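Local coordinates for protein (endonuclease) (Salmonella typhimurium, PDB 1BYR) that is an endonuclease of the PLD-like family, whose chains each fold around a mixed beta-sheet and pair as two subunits, at residues 17-22 / 40-45; 30-35 / 110-115; 55-60 / 81-86; 60-65 / 86-91. All blocks are in the same frame, centred on the assembly; numbering follows the deposited sequence.

Contact 1. Residues 17-22 / 40-45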
loop_
_atom_site.group_PDB
_atom_site.type_symbol
_atom_site.label_atom_id
_atom_site.label_comp_id
_atom_site.label_asym_id
_atom_site.label_seq_id
_atom_site.Cartn_x
_atom_site.Cartn_y
_atom_site.Cartn_z
ATOM N N VAL A 17 8.519 -12.649 -1.783
ATOM C CA VAL A 17 9.726 -13.062 -1.077
ATOM C C VAL A 17 10.139 -12.057 -0.008
ATOM O O VAL A 17 10.539 -12.447 1.088
ATOM C CB VAL A 17 10.900 -13.308 -2.072
ATOM C CG1 VAL A 17 12.175 -13.612 -1.322
ATOM C CG2 VAL A 17 10.563 -14.486 -2.975
ATOM N N LEU A 18 10.030 -10.764 -0.312
ATOM C CA LEU A 18 10.384 -9.706 0.635
ATOM C C LEU A 18 9.471 -9.715 1.857
ATOM O O LEU A 18 9.927 -9.566 2.995
ATOM C CB LEU A 18 10.313 -8.328 -0.056
ATOM C CG LEU A 18 10.629 -7.126 0.832
ATOM C CD1 LEU A 18 11.944 -7.364 1.562
ATOM C CD2 LEU A 18 10.708 -5.855 -0.014
ATOM N N VAL A 19 8.174 -9.882 1.621
ATOM C CA VAL A 19 7.216 -9.932 2.715
ATOM C C VAL A 19 7.555 -11.145 3.601
ATOM O O VAL A 19 7.562 -11.036 4.829
ATOM C CB VAL A 19 5.765 -10.038 2.163
ATOM C CG1 VAL A 19 4.780 -10.300 3.301
ATOM C CG2 VAL A 19 5.400 -8.745 1.429
ATOM N N LEU A 20 7.853 -12.284 2.978
ATOM C CA LEU A 20 8.233 -13.489 3.735
ATOM C C LEU A 20 9.519 -13.227 4.525
ATOM O O LEU A 20 9.653 -13.666 5.667
ATOM C CB LEU A 20 8.423 -14.685 2.794
ATOM C CG LEU A 20 7.088 -15.163 2.213
ATOM C CD1 LEU A 20 7.322 -16.137 1.067
ATOM C CD2 LEU A 20 6.260 -15.809 3.318
ATOM N N SER A 21 10.448 -12.479 3.929
ATOM C CA SER A 21 11.714 -12.130 4.576
ATOM C C SER A 21 11.481 -11.311 5.839
ATOM O O SER A 21 12.171 -11.481 6.847
ATOM C CB SER A 21 12.606 -11.331 3.619
ATOM O OG SER A 21 13.777 -10.855 4.259
ATOM N N ALA A 22 10.507 -10.417 5.796
ATOM C CA ALA A 22 10.214 -9.600 6.962
ATOM C C ALA A 22 9.651 -10.460 8.098
ATOM O O ALA A 22 10.046 -10.311 9.250
ATOM C CB ALA A 22 9.220 -8.482 6.595
ATOM N N PRO A 40 -1.801 -18.883 1.862
ATOM C CA PRO A 40 -1.266 -19.974 2.688
ATOM C C PRO A 40 0.207 -19.793 3.073
ATOM O O PRO A 40 0.582 -20.051 4.209
ATOM C CB PRO A 40 -1.506 -21.224 1.836
ATOM C CG PRO A 40 -2.670 -20.856 0.971
ATOM C CD PRO A 40 -2.456 -19.397 0.645
ATOM N N ASP A 41 1.029 -19.342 2.125
ATOM C CA ASP A 41 2.454 -19.119 2.363
ATOM C C ASP A 41 2.698 -18.118 3.503
ATOM O O ASP A 41 3.595 -18.308 4.332
ATOM C CB ASP A 41 3.112 -18.607 1.090
ATOM C CG ASP A 41 2.673 -17.205 0.737
ATOM O OD1 ASP A 41 1.484 -17.015 0.407
ATOM O OD2 ASP A 41 3.518 -16.287 0.796
ATOM N N ILE A 42 1.899 -17.052 3.531
ATOM C CA ILE A 42 1.993 -16.022 4.563
ATOM C C ILE A 42 1.596 -16.611 5.928
ATOM O O ILE A 42 2.251 -16.354 6.957
ATOM C CB ILE A 42 1.045 -14.815 4.234
ATOM C CG1 ILE A 42 1.441 -14.199 2.885
ATOM C CG2 ILE A 42 1.138 -13.735 5.324
ATOM C CD1 ILE A 42 2.825 -13.613 2.864
ATOM N N MET A 43 0.519 -17.392 5.947
ATOM C CA MET A 43 0.052 -18.017 7.190
ATOM C C MET A 43 1.091 -18.978 7.753
ATOM O O MET A 43 1.373 -18.964 8.951
ATOM C CB MET A 43 -1.264 -18.759 6.951
ATOM C CG MET A 43 -2.340 -17.901 6.256
ATOM S SD MET A 43 -2.641 -16.286 7.062
ATOM C CE MET A 43 -3.275 -15.325 5.617
ATOM N N LYS A 44 1.678 -19.799 6.893
ATOM C CA LYS A 44 2.690 -20.753 7.328
ATOM C C LYS A 44 3.860 -20.036 7.947
ATOM O O LYS A 44 4.420 -20.493 8.954
ATOM C CB LYS A 44 3.182 -21.583 6.154
ATOM C CG LYS A 44 2.227 -22.694 5.764
ATOM C CD LYS A 44 2.749 -23.442 4.563
ATOM C CE LYS A 44 1.608 -23.916 3.708
ATOM N NZ LYS A 44 1.977 -25.218 3.103
ATOM N N ALA A 45 4.241 -18.910 7.343
ATOM C CA ALA A 45 5.351 -18.112 7.849
ATOM C C ALA A 45 5.034 -17.469 9.206
ATOM O O ALA A 45 5.890 -17.420 10.089
ATOM C CB ALA A 45 5.740 -17.024 6.822
#

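Contact 2. Residues 30-35 / 110-115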
loop_
_atom_site.group_PDB
_atom_site.type_symbol
_atom_site.label_atom_id
_atom_site.label_comp_id
_atom_site.label_asym_id
_atom_site.label_seq_id
_atom_site.Cartn_x
_atom_site.Cartn_y
_atom_site.Cartn_z
ATOM N N ILE A 30 5.558 -9.246 16.078
ATOM C CA ILE A 30 4.927 -9.006 14.804
ATOM C C ILE A 30 3.537 -8.472 15.108
ATOM O O ILE A 30 2.777 -9.093 15.845
ATOM C CB ILE A 30 4.780 -10.307 13.993
ATOM C CG1 ILE A 30 6.138 -10.753 13.468
ATOM C CG2 ILE A 30 3.827 -10.088 12.817
ATOM C CD1 ILE A 30 6.043 -11.874 12.449
ATOM N N ARG A 31 3.220 -7.300 14.564
ATOM C CA ARG A 31 1.903 -6.693 14.743
ATOM C C ARG A 31 1.441 -6.491 13.313
ATOM O O ARG A 31 1.983 -5.653 12.612
ATOM C CB ARG A 31 2.024 -5.341 15.461
ATOM C CG ARG A 31 2.332 -5.448 16.958
ATOM C CD ARG A 31 1.303 -6.304 17.679
ATOM N NE ARG A 31 1.597 -6.440 19.103
ATOM C CZ ARG A 31 2.125 -7.525 19.662
ATOM N NH1 ARG A 31 2.430 -8.587 18.923
ATOM N NH2 ARG A 31 2.342 -7.548 20.971
ATOM N N MET A 32 0.465 -7.283 12.881
ATOM C CA MET A 32 -0.027 -7.233 11.508
ATOM C C MET A 32 -1.452 -6.708 11.309
ATOM O O MET A 32 -2.343 -6.951 12.127
ATOM C CB MET A 32 0.079 -8.637 10.903
ATOM C CG MET A 32 -0.316 -8.756 9.441
ATOM S SD MET A 32 -0.111 -10.474 8.962
ATOM C CE MET A 32 -0.084 -10.422 7.251
ATOM N N MET A 33 -1.645 -5.983 10.200
ATOM C CA MET A 33 -2.938 -5.421 9.814
ATOM C C MET A 33 -3.162 -5.942 8.405
ATOM O O MET A 33 -2.257 -5.886 7.569
ATOM C CB MET A 33 -2.891 -3.879 9.738
ATOM C CG MET A 33 -2.475 -3.140 11.017
ATOM S SD MET A 33 -2.551 -1.324 10.843
ATOM C CE MET A 33 -4.258 -0.984 11.203
ATOM N N ALA A 34 -4.359 -6.447 8.119
ATOM C CA ALA A 34 -4.623 -6.945 6.790
ATOM C C ALA A 34 -6.052 -6.718 6.349
ATOM O O ALA A 34 -6.954 -6.616 7.169
ATOM C CB ALA A 34 -4.314 -8.426 6.733
ATOM N N TYR A 35 -6.246 -6.628 5.036
ATOM C CA TYR A 35 -7.582 -6.507 4.469
ATOM C C TYR A 35 -7.778 -7.988 4.113
ATOM O O TYR A 35 -7.841 -8.815 5.009
ATOM C CB TYR A 35 -7.543 -5.618 3.226
ATOM C CG TYR A 35 -8.825 -5.589 2.425
ATOM C CD1 TYR A 35 -10.065 -5.632 3.050
ATOM C CD2 TYR A 35 -8.793 -5.511 1.042
ATOM C CE1 TYR A 35 -11.244 -5.602 2.309
ATOM C CE2 TYR A 35 -9.965 -5.482 0.291
ATOM C CZ TYR A 35 -11.189 -5.523 0.928
ATOM O OH TYR A 35 -12.349 -5.476 0.187
ATOM N N PHE A 110 0.515 -4.403 -1.659
ATOM C CA PHE A 110 0.444 -5.861 -1.502
ATOM C C PHE A 110 -0.506 -6.432 -0.429
ATOM O O PHE A 110 -0.265 -6.276 0.779
ATOM C CB PHE A 110 1.883 -6.375 -1.282
ATOM C CG PHE A 110 2.022 -7.888 -1.211
ATOM C CD1 PHE A 110 1.893 -8.562 0.001
ATOM C CD2 PHE A 110 2.395 -8.616 -2.328
ATOM C CE1 PHE A 110 2.143 -9.939 0.085
ATOM C CE2 PHE A 110 2.645 -9.999 -2.241
ATOM C CZ PHE A 110 2.522 -10.649 -1.043
ATOM N N ASN A 111 -1.585 -7.083 -0.868
ATOM C CA ASN A 111 -2.523 -7.715 0.073
ATOM C C ASN A 111 -1.961 -9.100 0.324
ATOM O O ASN A 111 -1.238 -9.645 -0.508
ATOM C CB ASN A 111 -3.922 -7.879 -0.514
ATOM C CG ASN A 111 -4.737 -6.629 -0.423
ATOM O OD1 ASN A 111 -5.003 -5.975 -1.430
ATOM N ND2 ASN A 111 -5.141 -6.274 0.771
ATOM N N PHE A 112 -2.307 -9.684 1.461
ATOM C CA PHE A 112 -1.786 -10.992 1.794
ATOM C C PHE A 112 -2.648 -12.085 1.199
ATOM O O PHE A 112 -3.326 -12.853 1.897
ATOM C CB PHE A 112 -1.640 -11.088 3.320
ATOM C CG PHE A 112 -0.853 -9.941 3.903
ATOM C CD1 PHE A 112 0.502 -9.812 3.638
ATOM C CD2 PHE A 112 -1.482 -8.939 4.622
ATOM C CE1 PHE A 112 1.216 -8.694 4.072
ATOM C CE2 PHE A 112 -0.780 -7.833 5.053
ATOM C CZ PHE A 112 0.571 -7.709 4.777
ATOM N N THR A 113 -2.606 -12.128 -0.126
ATOM C CA THR A 113 -3.366 -13.063 -0.924
ATOM C C THR A 113 -2.532 -13.615 -2.048
ATOM O O THR A 113 -1.471 -13.096 -2.395
ATOM C CB THR A 113 -4.567 -12.384 -1.602
ATOM O OG1 THR A 113 -4.077 -11.481 -2.611
ATOM C CG2 THR A 113 -5.392 -11.620 -0.589
ATOM N N LYS A 114 -3.077 -14.675 -2.627
ATOM C CA LYS A 114 -2.486 -15.375 -3.764
ATOM C C LYS A 114 -2.464 -14.429 -5.005
ATOM O O LYS A 114 -1.434 -14.284 -5.700
ATOM C CB LYS A 114 -3.322 -16.642 -4.058
ATOM C CG LYS A 114 -4.143 -17.204 -2.834
ATOM C CD LYS A 114 -5.233 -16.227 -2.264
ATOM C CE LYS A 114 -6.415 -15.938 -3.197
ATOM N NZ LYS A 114 -6.254 -14.662 -3.981
ATOM N N ALA A 115 -3.592 -13.769 -5.266
ATOM C CA ALA A 115 -3.684 -12.853 -6.400
ATOM C C ALA A 115 -2.620 -11.760 -6.272
ATOM O O ALA A 115 -2.009 -11.363 -7.259
ATOM C CB ALA A 115 -5.074 -12.247 -6.468
HETATM O O HOH W 1 -4.318 -7.742 2.936
#

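Contact 3. Residues 55-60 / 81-86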
loop_
_atom_site.group_PDB
_atom_site.type_symbol
_atom_site.label_atom_id
_atom_site.label_comp_id
_atom_site.label_asym_id
_atom_site.label_seq_id
_atom_site.Cartn_x
_atom_site.Cartn_y
_atom_site.Cartn_z
ATOM N N ASP A 55 6.162 -12.958 19.436
ATOM C CA ASP A 55 4.870 -12.470 19.912
ATOM C C ASP A 55 4.106 -11.902 18.711
ATOM O O ASP A 55 4.331 -10.761 18.295
ATOM C CB ASP A 55 5.098 -11.393 20.985
ATOM C CG ASP A 55 3.819 -10.692 21.419
ATOM O OD1 ASP A 55 2.719 -11.120 21.014
ATOM O OD2 ASP A 55 3.913 -9.704 22.173
ATOM N N VAL A 56 3.230 -12.726 18.139
ATOM C CA VAL A 56 2.429 -12.343 16.974
ATOM C C VAL A 56 0.959 -12.014 17.282
ATOM O O VAL A 56 0.249 -12.802 17.914
ATOM C CB VAL A 56 2.456 -13.481 15.898
ATOM C CG1 VAL A 56 1.775 -13.010 14.609
ATOM C CG2 VAL A 56 3.908 -13.914 15.613
ATOM N N LYS A 57 0.509 -10.834 16.848
ATOM C CA LYS A 57 -0.887 -10.425 17.027
ATOM C C LYS A 57 -1.372 -9.820 15.701
ATOM O O LYS A 57 -0.660 -9.039 15.052
ATOM C CB LYS A 57 -1.014 -9.422 18.179
ATOM C CG LYS A 57 -0.791 -10.054 19.554
ATOM C CD LYS A 57 -1.215 -9.127 20.673
ATOM C CE LYS A 57 -0.705 -9.606 22.027
ATOM N NZ LYS A 57 -1.050 -8.652 23.135
ATOM N N ILE A 58 -2.587 -10.183 15.297
ATOM C CA ILE A 58 -3.134 -9.737 14.022
ATOM C C ILE A 58 -4.564 -9.191 14.055
ATOM O O ILE A 58 -5.437 -9.749 14.716
ATOM C CB ILE A 58 -3.095 -10.926 13.029
ATOM C CG1 ILE A 58 -1.728 -11.599 13.107
ATOM C CG2 ILE A 58 -3.411 -10.466 11.607
ATOM C CD1 ILE A 58 -1.622 -12.882 12.303
ATOM N N VAL A 59 -4.799 -8.078 13.357
ATOM C CA VAL A 59 -6.146 -7.508 13.259
ATOM C C VAL A 59 -6.445 -7.370 11.783
ATOM O O VAL A 59 -5.678 -6.748 11.043
ATOM C CB VAL A 59 -6.266 -6.111 13.906
ATOM C CG1 VAL A 59 -6.357 -6.263 15.399
ATOM C CG2 VAL A 59 -5.094 -5.239 13.511
ATOM N N ILE A 60 -7.545 -7.975 11.345
ATOM C CA ILE A 60 -7.913 -7.924 9.940
ATOM C C ILE A 60 -9.306 -7.360 9.713
ATOM O O ILE A 60 -10.117 -7.285 10.633
ATOM C CB ILE A 60 -7.850 -9.335 9.322
ATOM C CG1 ILE A 60 -9.013 -10.190 9.840
ATOM C CG2 ILE A 60 -6.529 -9.988 9.696
ATOM C CD1 ILE A 60 -8.968 -11.662 9.374
ATOM N N GLY A 81 -2.528 -20.481 18.327
ATOM C CA GLY A 81 -2.351 -19.667 19.515
ATOM C C GLY A 81 -1.990 -18.222 19.204
ATOM O O GLY A 81 -1.602 -17.477 20.098
ATOM N N ILE A 82 -2.109 -17.817 17.942
ATOM C CA ILE A 82 -1.804 -16.437 17.569
ATOM C C ILE A 82 -3.047 -15.589 17.778
ATOM O O ILE A 82 -4.078 -15.820 17.144
ATOM C CB ILE A 82 -1.406 -16.298 16.067
ATOM C CG1 ILE A 82 0.048 -16.712 15.859
ATOM C CG2 ILE A 82 -1.580 -14.840 15.609
ATOM C CD1 ILE A 82 0.372 -17.058 14.401
ATOM N N PRO A 83 -2.965 -14.593 18.671
ATOM C CA PRO A 83 -4.124 -13.726 18.919
ATOM C C PRO A 83 -4.589 -13.007 17.638
ATOM O O PRO A 83 -3.831 -12.272 16.998
ATOM C CB PRO A 83 -3.625 -12.751 19.991
ATOM C CG PRO A 83 -2.435 -13.477 20.629
ATOM C CD PRO A 83 -1.809 -14.226 19.508
ATOM N N LEU A 84 -5.843 -13.228 17.256
ATOM C CA LEU A 84 -6.373 -12.628 16.045
ATOM C C LEU A 84 -7.738 -11.971 16.234
ATOM O O LEU A 84 -8.602 -12.487 16.946
ATOM C CB LEU A 84 -6.446 -13.704 14.959
ATOM C CG LEU A 84 -7.235 -13.434 13.683
ATOM C CD1 LEU A 84 -6.384 -12.588 12.725
ATOM C CD2 LEU A 84 -7.619 -14.768 13.040
ATOM N N ARG A 85 -7.923 -10.812 15.598
ATOM C CA ARG A 85 -9.182 -10.080 15.675
ATOM C C ARG A 85 -9.676 -9.570 14.325
ATOM O O ARG A 85 -8.892 -9.245 13.432
ATOM C CB ARG A 85 -9.054 -8.864 16.613
ATOM C CG ARG A 85 -8.837 -9.188 18.076
ATOM C CD ARG A 85 -8.999 -7.948 18.963
ATOM N NE ARG A 85 -9.075 -8.324 20.369
ATOM C CZ ARG A 85 -8.931 -7.478 21.381
ATOM N NH1 ARG A 85 -8.699 -6.185 21.159
ATOM N NH2 ARG A 85 -9.018 -7.927 22.629
ATOM N N THR A 86 -11.000 -9.514 14.185
ATOM C CA THR A 86 -11.617 -8.969 12.994
ATOM C C THR A 86 -12.093 -7.571 13.400
ATOM O O THR A 86 -12.502 -7.355 14.541
ATOM C CB THR A 86 -12.801 -9.824 12.508
ATOM O OG1 THR A 86 -13.739 -10.002 13.568
ATOM C CG2 THR A 86 -12.314 -11.170 12.041
#

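Contact 4. Residues 60-65 / 86-91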
loop_
_atom_site.group_PDB
_atom_site.type_symbol
_atom_site.label_atom_id
_atom_site.label_comp_id
_atom_site.label_asym_id
_atom_site.label_seq_id
_atom_site.Cartn_x
_atom_site.Cartn_y
_atom_site.Cartn_z
ATOM N N ILE A 60 -7.545 -7.975 11.345
ATOM C CA ILE A 60 -7.913 -7.924 9.940
ATOM C C ILE A 60 -9.306 -7.360 9.713
ATOM O O ILE A 60 -10.117 -7.285 10.633
ATOM C CB ILE A 60 -7.850 -9.335 9.322
ATOM C CG1 ILE A 60 -9.013 -10.190 9.840
ATOM C CG2 ILE A 60 -6.529 -9.988 9.696
ATOM C CD1 ILE A 60 -8.968 -11.662 9.374
ATOM N N ASP A 61 -9.570 -6.941 8.479
ATOM C CA ASP A 61 -10.867 -6.412 8.105
ATOM C C ASP A 61 -11.902 -7.524 8.226
ATOM O O ASP A 61 -11.661 -8.652 7.779
ATOM C CB ASP A 61 -10.840 -5.915 6.654
ATOM C CG ASP A 61 -12.167 -5.358 6.230
ATOM O OD1 ASP A 61 -12.528 -4.279 6.727
ATOM O OD2 ASP A 61 -12.840 -6.004 5.407
ATOM N N GLU A 62 -13.054 -7.201 8.803
ATOM C CA GLU A 62 -14.109 -8.195 8.994
ATOM C C GLU A 62 -14.944 -8.529 7.767
ATOM O O GLU A 62 -15.025 -9.695 7.367
ATOM C CB GLU A 62 -15.040 -7.754 10.122
ATOM C CG GLU A 62 -15.981 -8.839 10.597
ATOM C CD GLU A 62 -16.760 -8.428 11.829
ATOM O OE1 GLU A 62 -16.133 -7.963 12.813
ATOM O OE2 GLU A 62 -18.002 -8.565 11.805
ATOM N N ARG A 63 -15.564 -7.522 7.157
ATOM C CA ARG A 63 -16.416 -7.761 5.987
ATOM C C ARG A 63 -15.757 -8.420 4.793
ATOM O O ARG A 63 -16.405 -9.174 4.068
ATOM C CB ARG A 63 -17.059 -6.456 5.525
ATOM C CG ARG A 63 -17.885 -5.750 6.575
ATOM C CD ARG A 63 -18.577 -4.558 5.924
ATOM N NE ARG A 63 -18.732 -4.776 4.489
ATOM C CZ ARG A 63 -18.252 -3.975 3.545
ATOM N NH1 ARG A 63 -17.581 -2.888 3.876
ATOM N NH2 ARG A 63 -18.447 -4.267 2.266
ATOM N N GLY A 64 -14.479 -8.121 4.582
ATOM C CA GLY A 64 -13.765 -8.690 3.458
ATOM C C GLY A 64 -13.099 -10.025 3.739
ATOM O O GLY A 64 -12.315 -10.507 2.932
ATOM N N ASN A 65 -13.395 -10.621 4.889
ATOM C CA ASN A 65 -12.803 -11.910 5.248
ATOM C C ASN A 65 -13.830 -12.986 5.654
ATOM O O ASN A 65 -13.702 -13.645 6.698
ATOM C CB ASN A 65 -11.770 -11.709 6.356
ATOM C CG ASN A 65 -10.435 -11.251 5.817
ATOM O OD1 ASN A 65 -9.857 -11.889 4.940
ATOM N ND2 ASN A 65 -9.936 -10.133 6.324
ATOM N N THR A 86 -11.000 -9.514 14.185
ATOM C CA THR A 86 -11.617 -8.969 12.994
ATOM C C THR A 86 -12.093 -7.571 13.400
ATOM O O THR A 86 -12.502 -7.355 14.541
ATOM C CB THR A 86 -12.801 -9.824 12.508
ATOM O OG1 THR A 86 -13.739 -10.002 13.568
ATOM C CG2 THR A 86 -12.314 -11.170 12.041
ATOM N N ASP A 87 -12.031 -6.615 12.477
ATOM C CA ASP A 87 -12.428 -5.238 12.771
ATOM C C ASP A 87 -13.420 -4.773 11.721
ATOM O O ASP A 87 -13.144 -4.835 10.522
ATOM C CB ASP A 87 -11.174 -4.352 12.766
ATOM C CG ASP A 87 -11.480 -2.866 12.922
ATOM O OD1 ASP A 87 -12.601 -2.498 13.313
ATOM O OD2 ASP A 87 -10.567 -2.056 12.655
ATOM N N SER A 88 -14.591 -4.330 12.171
ATOM C CA SER A 88 -15.628 -3.871 11.261
ATOM C C SER A 88 -16.012 -2.421 11.505
ATOM O O SER A 88 -17.013 -1.951 10.986
ATOM C CB SER A 88 -16.880 -4.736 11.433
ATOM O OG SER A 88 -17.386 -4.614 12.755
ATOM N N ASN A 89 -15.224 -1.724 12.308
ATOM C CA ASN A 89 -15.528 -0.338 12.618
ATOM C C ASN A 89 -15.246 0.646 11.489
ATOM O O ASN A 89 -15.532 1.832 11.608
ATOM C CB ASN A 89 -14.798 0.075 13.891
ATOM C CG ASN A 89 -15.488 -0.459 15.138
ATOM O OD1 ASN A 89 -16.696 -0.739 15.123
ATOM N ND2 ASN A 89 -14.738 -0.613 16.218
ATOM N N PHE A 90 -14.708 0.133 10.388
ATOM C CA PHE A 90 -14.393 0.953 9.228
ATOM C C PHE A 90 -15.034 0.333 7.982
ATOM O O PHE A 90 -15.110 -0.897 7.864
ATOM C CB PHE A 90 -12.868 1.036 9.036
ATOM C CG PHE A 90 -12.119 1.622 10.218
ATOM C CD1 PHE A 90 -11.661 0.804 11.250
ATOM C CD2 PHE A 90 -11.848 2.983 10.282
ATOM C CE1 PHE A 90 -10.949 1.327 12.319
ATOM C CE2 PHE A 90 -11.136 3.508 11.351
ATOM C CZ PHE A 90 -10.684 2.669 12.374
ATOM N N PRO A 91 -15.552 1.163 7.052
ATOM C CA PRO A 91 -16.134 0.502 5.882
ATOM C C PRO A 91 -15.149 -0.565 5.390
ATOM O O PRO A 91 -15.549 -1.660 4.993
ATOM C CB PRO A 91 -16.339 1.651 4.889
ATOM C CG PRO A 91 -16.595 2.827 5.763
ATOM C CD PRO A 91 -15.708 2.626 6.986
HETATM O O HOH W 2 -14.670 -4.373 4.298
HETATM O O HOH W 3 -15.125 -4.758 7.788
HETATM O O HOH W 4 -19.378 -6.359 13.313
#

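Contact 1. Residues 17-22 / 40-45
Of residues 17-22, Leu-20 is the most covered by 40-45, and its forked end does the touching. CD2 rests on the CB of Ala-45 at 3.7 Å and lies 4.1 Å from CD1 of Ile-42. Both methyl carbons also border the carboxylate of Asp-41, whose OD2 is 3.8 Å from CD2 of Leu-20; these two side chains cross at about a right angle. Ile-42 directs CD1 at helix 14-25, where it meets CG1 of Val-19 at 3.9 Å, again with the side chains crossing nearly at right angles. In Leu-20, chi1 of -70° sets CG anti to the carbonyl carbon, and chi2 (168°) then places the methyl carbons against Asp-41 and Ala-45. The local helix axes run nearly parallel, 15° apart, and approach to 10.2 Å. Further out, Val-19 packs on Phe-110, Phe-112 and Ala-124, which ties the pair to the sheet side, while Ala-45 also touches Ile-23. No hydrogen bond links the two segments, and the helices are joined here by dispersion contacts between methyl groups. The carboxylate of Asp-41 borders this apolar patch. The nearby Glu-117 would tend to raise its pKa, while Arg-16 and the N-terminus of helix 40-51 would oppose this, so the ionisation is not settled.

Contact 2. Residues 30-35 / 110-115
Met-32 and Phe-112 reach toward each other tip to tip, the methyl of the methionine set squarely on the ring. CE stands 3.3 Å from the ring centroid and only 12° off the normal, a CH-pi contact over the centre of the face. SD follows behind at 4.9 Å from the same centroid, making this also a Met-aromatic pair. The CG of Met-32 is anti to the backbone N (chi1 -177°) and the chain is extended beyond it, which carries the methyl to the ring. CB of Ala-34 and the backbone O of Met-33 lie at the ring edge, the former 3.6 Å from CD2 of Phe-112. Tyr-35 and Asn-111 cross obliquely, ring and amide planes 58° apart, with ND2 of Asn-111 near the plane of the tyrosine ring at its edge, 3.5 Å from CB of Tyr-35. A water accepts from ND2 of Asn-111 at 2.7 Å and from the backbone N of Tyr-35 and of Phe-112, joining the segments. Phe-112 centres an inverse gamma turn, and Thr-113 follows as N-cap of helix 114-118. Strand 29-34 lies beside strand 55-61, where Ile-58 touches Met-32, while Val-19 of helix 14-25 packs on Phe-112.

Contact 3. Residues 55-60 / 81-86
Backbone hydrogen bonds zip Ile-58 and Ile-60 to the strand that carries Leu-84 and Arg-85, in parallel register. Ile-58 N donates to Pro-83 O at 3.0 Å, Arg-85 N to Ile-58 O at 2.8 Å, and Ile-60 N to Arg-85 O at 2.8 Å; all three donors lie nearly along the C=O axis. Weaker CA-H...O contacts fill in between, such as Leu-84 CA to Ile-58 O at 3.3 Å. Pro-83 has no N-H to offer, and its ring CD sits instead 3.0 Å from Val-56 O, just before the first bridge, Ile-58 with Leu-84. Apolar contacts lie mainly on the face of Ile-58, Ile-60 and Leu-84. CD1 of Leu-84 presses on CB of Ile-58 at 3.7 Å and also reaches CG2 of Ile-60. In Ile-82, CG2, anti to the backbone N, meets CD1 of Ile-58 at 3.8 Å, while CG1 lies against Val-56. On the other face, CG1 of Val-59 touches CB of Arg-85 at 3.9 Å. The guanidinium of Arg-85 goes on to a salt bridge with Asp-150 and to the carbonyl and ring of Trp-145. Helix 68-79 completes the beta-alpha-beta unit, ending in a Schellman motif at Gly-81, and covers the Leu-84 face through Met-74. Chemically, directional backbone bonds set the register; aliphatic groups pack on one face, while the face of Val-59 and Arg-85 combines apolar contact with a paired guanidinium.

Contact 4. Residues 60-65 / 86-91
Arg-63 turns the edge of its guanidinium toward Pro-91, whose O lies near the guanidinium plane, 2.6 Å from NH1. Over one face of the group stands a water, offset toward the rim, which donates to Asp-61 OD2 at 2.7 Å and to Pro-91 O. Phe-90 has OD2 of Asp-87 in plane at its ring edge; that oxygen is bonded to Gln-93. A second water donates to Asp-61 OD1 and accepts from Arg-63 N. Asp-61 OD2 is also met by Gly-64 N at 2.8 Å, an Asx motif that braces the type I turn from Glu-62 to Asn-65. Asn-65 N closes the turn on Glu-62 O, and ND2 of Asn-65 bonds back to Asp-61 O at 2.7 Å and to Tyr-35 O. The strand ladder continues with Asp-87 N to Ile-60 O at 2.7 Å. Glu-62 N then reaches Asp-87 O at 2.9 Å, from above the carbonyl plane. Beyond it the glutamate, CG anti to the backbone N (chi1 -168°), extends across Thr-86 and Ser-88, with OE1 3.2 Å from Thr-86 OG1; a third water joins OE2 to Ser-88 OG. Asp-87 has the carboxylates of Asp-61 and Glu-62 nearby but not in contact; Gly-64 N on Asp-61, and Gln-93 and Asn-89 N (an Asx turn) on Asp-87, would ease their charge. Direct backbone bonds pair the strand ends, and waters bridge the loops beyond them.

Contacts 1 and 2 are buried and meet directly, through Val-19 on Phe-110 and Phe-112 and through Ile-42 on Met-32; neither has a hydrogen bond between its own segments, although a water spans the two sides of contact 2. Contacts 3 and 4 use the same two strands, 55-61 and 84-87, and share Ile-60 and Thr-86: contact 3 is the buried, backbone-bonded body of the pair, whereas contact 4 is its partly exposed, hydrated and acidic C-terminal end. Strand 29-34 neighbours strand 55-61 and so joins contact 2 to contacts 3 and 4, by the Arg-31 to Asp-55 salt bridge at contact 3 and by backbone bonding of Ala-34 to Asp-61 at contact 4.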